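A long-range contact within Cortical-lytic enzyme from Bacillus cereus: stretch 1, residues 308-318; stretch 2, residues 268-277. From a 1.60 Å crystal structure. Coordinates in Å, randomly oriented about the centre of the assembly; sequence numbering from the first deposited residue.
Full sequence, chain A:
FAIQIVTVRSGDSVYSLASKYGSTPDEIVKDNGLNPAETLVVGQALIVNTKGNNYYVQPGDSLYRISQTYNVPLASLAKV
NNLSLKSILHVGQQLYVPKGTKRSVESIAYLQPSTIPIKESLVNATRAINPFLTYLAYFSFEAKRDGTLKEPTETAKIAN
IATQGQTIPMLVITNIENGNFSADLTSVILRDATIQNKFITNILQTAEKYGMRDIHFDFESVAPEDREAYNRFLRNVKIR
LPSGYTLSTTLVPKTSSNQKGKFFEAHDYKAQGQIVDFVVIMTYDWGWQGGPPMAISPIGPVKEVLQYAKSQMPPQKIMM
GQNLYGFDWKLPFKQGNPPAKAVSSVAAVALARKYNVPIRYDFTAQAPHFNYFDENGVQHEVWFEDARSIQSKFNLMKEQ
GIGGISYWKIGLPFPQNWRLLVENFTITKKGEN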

# COMPACT_ATOMS: atom_id res chain seq x y z
N TYR A 308 7.84 -4.02 16.07
CA TYR A 308 6.99 -4.14 17.25
C TYR A 308 5.92 -5.19 16.98
O TYR A 308 5.69 -6.06 17.82
CB TYR A 308 6.34 -2.82 17.64
CG TYR A 308 5.28 -3.06 18.69
CD1 TYR A 308 5.63 -3.40 19.99
CD2 TYR A 308 3.95 -3.01 18.37
CE1 TYR A 308 4.67 -3.64 20.95
CE2 TYR A 308 2.96 -3.26 19.32
CZ TYR A 308 3.33 -3.58 20.61
OH TYR A 308 2.36 -3.83 21.56
N ALA A 309 5.31 -5.15 15.80
CA ALA A 309 4.26 -6.12 15.47
C ALA A 309 4.76 -7.57 15.56
O ALA A 309 4.08 -8.43 16.10
CB ALA A 309 3.70 -5.84 14.10
N LYS A 310 5.96 -7.82 15.03
CA LYS A 310 6.58 -9.15 15.07
C LYS A 310 6.82 -9.63 16.49
O LYS A 310 6.86 -10.83 16.74
CB LYS A 310 7.90 -9.14 14.28
CG LYS A 310 7.66 -9.15 12.81
CD LYS A 310 8.98 -9.08 12.03
CE LYS A 310 9.97 -10.13 12.44
NZ LYS A 310 11.20 -10.01 11.60
N SER A 311 7.02 -8.70 17.42
CA SER A 311 7.22 -9.09 18.82
C SER A 311 5.92 -9.55 19.46
O SER A 311 5.95 -10.21 20.50
CB SER A 311 7.82 -7.93 19.61
OG SER A 311 6.86 -6.96 20.00
N GLN A 312 4.78 -9.24 18.84
CA GLN A 312 3.47 -9.51 19.41
C GLN A 312 2.72 -10.64 18.72
O GLN A 312 1.75 -11.15 19.27
CB GLN A 312 2.58 -8.26 19.36
CG GLN A 312 3.14 -7.03 20.05
CD GLN A 312 3.37 -7.24 21.54
OE1 GLN A 312 2.43 -7.43 22.31
NE2 GLN A 312 4.63 -7.25 21.94
N MET A 313 3.12 -10.97 17.50
CA MET A 313 2.40 -11.96 16.68
C MET A 313 3.30 -12.53 15.60
O MET A 313 4.35 -11.95 15.27
CB MET A 313 1.16 -11.33 16.04
CG MET A 313 1.52 -10.43 14.85
SD MET A 313 0.09 -9.53 14.22
CE MET A 313 -0.17 -8.32 15.52
N PRO A 314 2.90 -13.68 15.02
CA PRO A 314 3.70 -14.30 13.94
C PRO A 314 3.86 -13.40 12.72
O PRO A 314 2.89 -12.77 12.29
CB PRO A 314 2.92 -15.56 13.58
CG PRO A 314 2.01 -15.82 14.74
CD PRO A 314 1.72 -14.48 15.37
N PRO A 315 5.07 -13.34 12.13
CA PRO A 315 5.29 -12.42 11.02
C PRO A 315 4.39 -12.64 9.80
O PRO A 315 4.03 -11.66 9.14
CB PRO A 315 6.75 -12.68 10.63
CG PRO A 315 7.37 -13.31 11.80
CD PRO A 315 6.29 -14.07 12.51
N GLN A 316 4.02 -13.89 9.53
CA GLN A 316 3.21 -14.21 8.35
C GLN A 316 1.81 -13.59 8.42
O GLN A 316 1.13 -13.46 7.40
CB GLN A 316 3.06 -15.72 8.18
CG GLN A 316 2.47 -16.44 9.37
CD GLN A 316 3.51 -16.94 10.35
OE1 GLN A 316 4.48 -16.25 10.66
NE2 GLN A 316 3.30 -18.15 10.86
N LYS A 317 1.36 -13.25 9.63
CA LYS A 317 0.04 -12.66 9.79
C LYS A 317 0.02 -11.16 9.48
O LYS A 317 -1.04 -10.55 9.45
CB LYS A 317 -0.48 -12.88 11.20
CG LYS A 317 -0.78 -14.31 11.51
CD LYS A 317 -1.67 -14.43 12.74
CE LYS A 317 -2.00 -15.90 13.04
NZ LYS A 317 -2.99 -16.07 14.14
N ILE A 318 1.20 -10.56 9.29
CA ILE A 318 1.28 -9.11 9.15
C ILE A 318 1.20 -8.64 7.69
O ILE A 318 2.02 -9.03 6.85
CB ILE A 318 2.59 -8.57 9.78
CG1 ILE A 318 2.62 -8.89 11.27
CG2 ILE A 318 2.70 -7.05 9.55
CD1 ILE A 318 3.97 -8.69 11.94
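Stretch 2 268-277: DYKAQGQIVD

Tyr269, the first helical residue of stretch 2, forms the apolar centre of the contact, its CA-to-CB bond directed toward stretch 1 and its chi1 at -90° (m). One face of its ring receives Tyr308, with Tyr308 CE2 3.5 Å from Tyr269 CD2; the two ring planes meet obliquely at 50°, with centroids 5.2 Å apart. Ala309 lies at the edge of the same ring, its CB 4.0 Å from Tyr269 CE2. Met313, with chi1 at 76° (p), brings its methyl group in as well: Met313 CE is 3.9 Å from Tyr269 CD2 and 3.6 Å from Tyr269 O. Gln312 adds the aliphatic base of its side chain, Gln312 CB to Tyr269 CB being 3.8 Å.

Around this centre, stretch 2 runs as a helix beginning at Tyr269, started by Asp268, whose OD1 caps it by accepting from Ala271 N at 3.1 Å. Stretch 1 enters as the last part of a helix containing 308-312, becomes extended at Met313 (phi/psi -159/163), and makes a 3-10 turn at 315-317. The helix axes approach to 9.4 Å and cross at -60°, so the helices run obliquely in the same general sense. The CA atoms nearest each other across the stretches are those of Gln312 and Lys270 (4.9 Å), Met313 and Gly273 (5.1 Å), and Lys317 and Asp277 (6.2 Å). Gly273 lets the backbones close in: Met313 CB rests 3.9 Å from Gly273 CA, and a CB on the glycine would lie 2.6 Å from Met313 CB, a clash.

Water lines the margin near Gln312 and Tyr308. One molecule donates to both Gln312 O and Lys270 O, at 2.7 Å each; a second donates to Gln312 OE1 at 3.0 Å and accepts from Lys270 N at 3.1 Å; a third accepts from Tyr269 N at 3.2 Å and is hydrogen-bonded to Tyr308 OH, also at 3.2 Å. Beside them the poorly ordered Lys270 side chain passes Gln312, with CE 3.6 Å from Gln312 OE1.

At the other polar edge, Lys317 reaches out with chi2 to chi4 all t and places its ammonium group against backbone carbonyls of stretch 2. Lys317 NZ donates to Gly273 O and to Val276 O, both at 2.7 Å, tying together carbonyls three residues apart. Lower on the same side chain, Lys317 CG packs 3.4 Å from Asp277 O. The whole contact buries 508 Å², both sides summed.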

# COMPACT_ATOMS: atom_id res chain seq x y z
N ASP A 268 -5.58 -4.53 20.50
CA ASP A 268 -4.72 -5.41 21.27
C ASP A 268 -3.93 -6.31 20.33
O ASP A 268 -4.43 -7.34 19.87
CB ASP A 268 -5.59 -6.22 22.24
CG ASP A 268 -4.80 -7.00 23.29
OD1 ASP A 268 -3.63 -7.38 23.05
OD2 ASP A 268 -5.38 -7.22 24.40
N TYR A 269 -2.70 -5.91 20.02
CA TYR A 269 -1.89 -6.62 19.04
C TYR A 269 -1.74 -8.10 19.40
O TYR A 269 -2.00 -8.98 18.57
CB TYR A 269 -0.49 -5.98 18.94
CG TYR A 269 -0.32 -4.85 17.91
CD1 TYR A 269 -1.21 -3.78 17.84
CD2 TYR A 269 0.77 -4.85 17.06
CE1 TYR A 269 -1.03 -2.76 16.91
CE2 TYR A 269 0.96 -3.85 16.14
CZ TYR A 269 0.07 -2.80 16.07
OH TYR A 269 0.29 -1.80 15.14
N LYS A 270 -1.37 -8.39 20.65
CA LYS A 270 -1.10 -9.75 21.08
C LYS A 270 -2.35 -10.61 21.01
O LYS A 270 -2.33 -11.72 20.47
CB LYS A 270 -0.57 -9.76 22.51
CG LYS A 270 -0.02 -11.10 23.00
CD LYS A 270 0.46 -10.97 24.44
CE LYS A 270 1.74 -10.17 24.58
NZ LYS A 270 2.11 -10.01 26.01
N ALA A 271 -3.46 -10.11 21.55
CA ALA A 271 -4.70 -10.87 21.55
C ALA A 271 -5.23 -11.11 20.14
O ALA A 271 -5.64 -12.22 19.82
CB ALA A 271 -5.75 -10.16 22.40
N GLN A 272 -5.27 -10.07 19.32
CA GLN A 272 -5.81 -10.24 17.97
C GLN A 272 -4.93 -11.19 17.17
O GLN A 272 -5.44 -12.04 16.44
CB GLN A 272 -5.95 -8.88 17.26
CG GLN A 272 -7.02 -7.97 17.89
CD GLN A 272 -7.50 -6.85 16.97
OE1 GLN A 272 -7.33 -6.92 15.76
NE2 GLN A 272 -8.07 -5.81 17.56
N GLY A 273 -3.61 -11.08 17.34
CA GLY A 273 -2.68 -11.93 16.61
C GLY A 273 -2.87 -13.41 16.88
O GLY A 273 -2.54 -14.27 16.05
N GLN A 274 -3.40 -13.72 18.06
CA GLN A 274 -3.68 -15.08 18.45
C GLN A 274 -4.98 -15.61 17.83
O GLN A 274 -5.18 -16.81 17.73
CB GLN A 274 -3.71 -15.16 19.98
CG GLN A 274 -3.58 -16.56 20.53
CD GLN A 274 -3.34 -16.57 22.03
OE1 GLN A 274 -2.81 -15.61 22.59
NE2 GLN A 274 -3.70 -17.67 22.68
N ILE A 275 -5.89 -14.70 17.49
CA ILE A 275 -7.21 -15.06 16.99
C ILE A 275 -7.32 -15.05 15.47
O ILE A 275 -7.86 -15.96 14.87
CB ILE A 275 -8.28 -14.11 17.56
CG1 ILE A 275 -8.26 -14.14 19.10
CG2 ILE A 275 -9.67 -14.49 17.05
CD1 ILE A 275 -8.99 -12.98 19.75
N VAL A 276 -6.87 -13.97 14.85
CA VAL A 276 -7.16 -13.75 13.43
C VAL A 276 -6.18 -14.43 12.46
O VAL A 276 -5.10 -14.89 12.85
CB VAL A 276 -7.20 -12.23 13.11
CG1 VAL A 276 -8.13 -11.49 14.06
CG2 VAL A 276 -5.80 -11.65 13.15
N ASP A 277 -6.57 -14.53 11.20
CA ASP A 277 -5.70 -15.08 10.16
C ASP A 277 -4.67 -14.06 9.69
O ASP A 277 -3.52 -14.43 9.44
CB ASP A 277 -6.55 -15.57 8.98
CG ASP A 277 -7.37 -16.79 9.34
OD1 ASP A 277 -6.78 -17.89 9.36
OD2 ASP A 277 -8.57 -16.66 9.66
O HOH W 1 -0.80 -3.75 21.49
O HOH W 2 -0.33 -12.83 19.09
O HOH W 3 -0.23 -6.16 22.53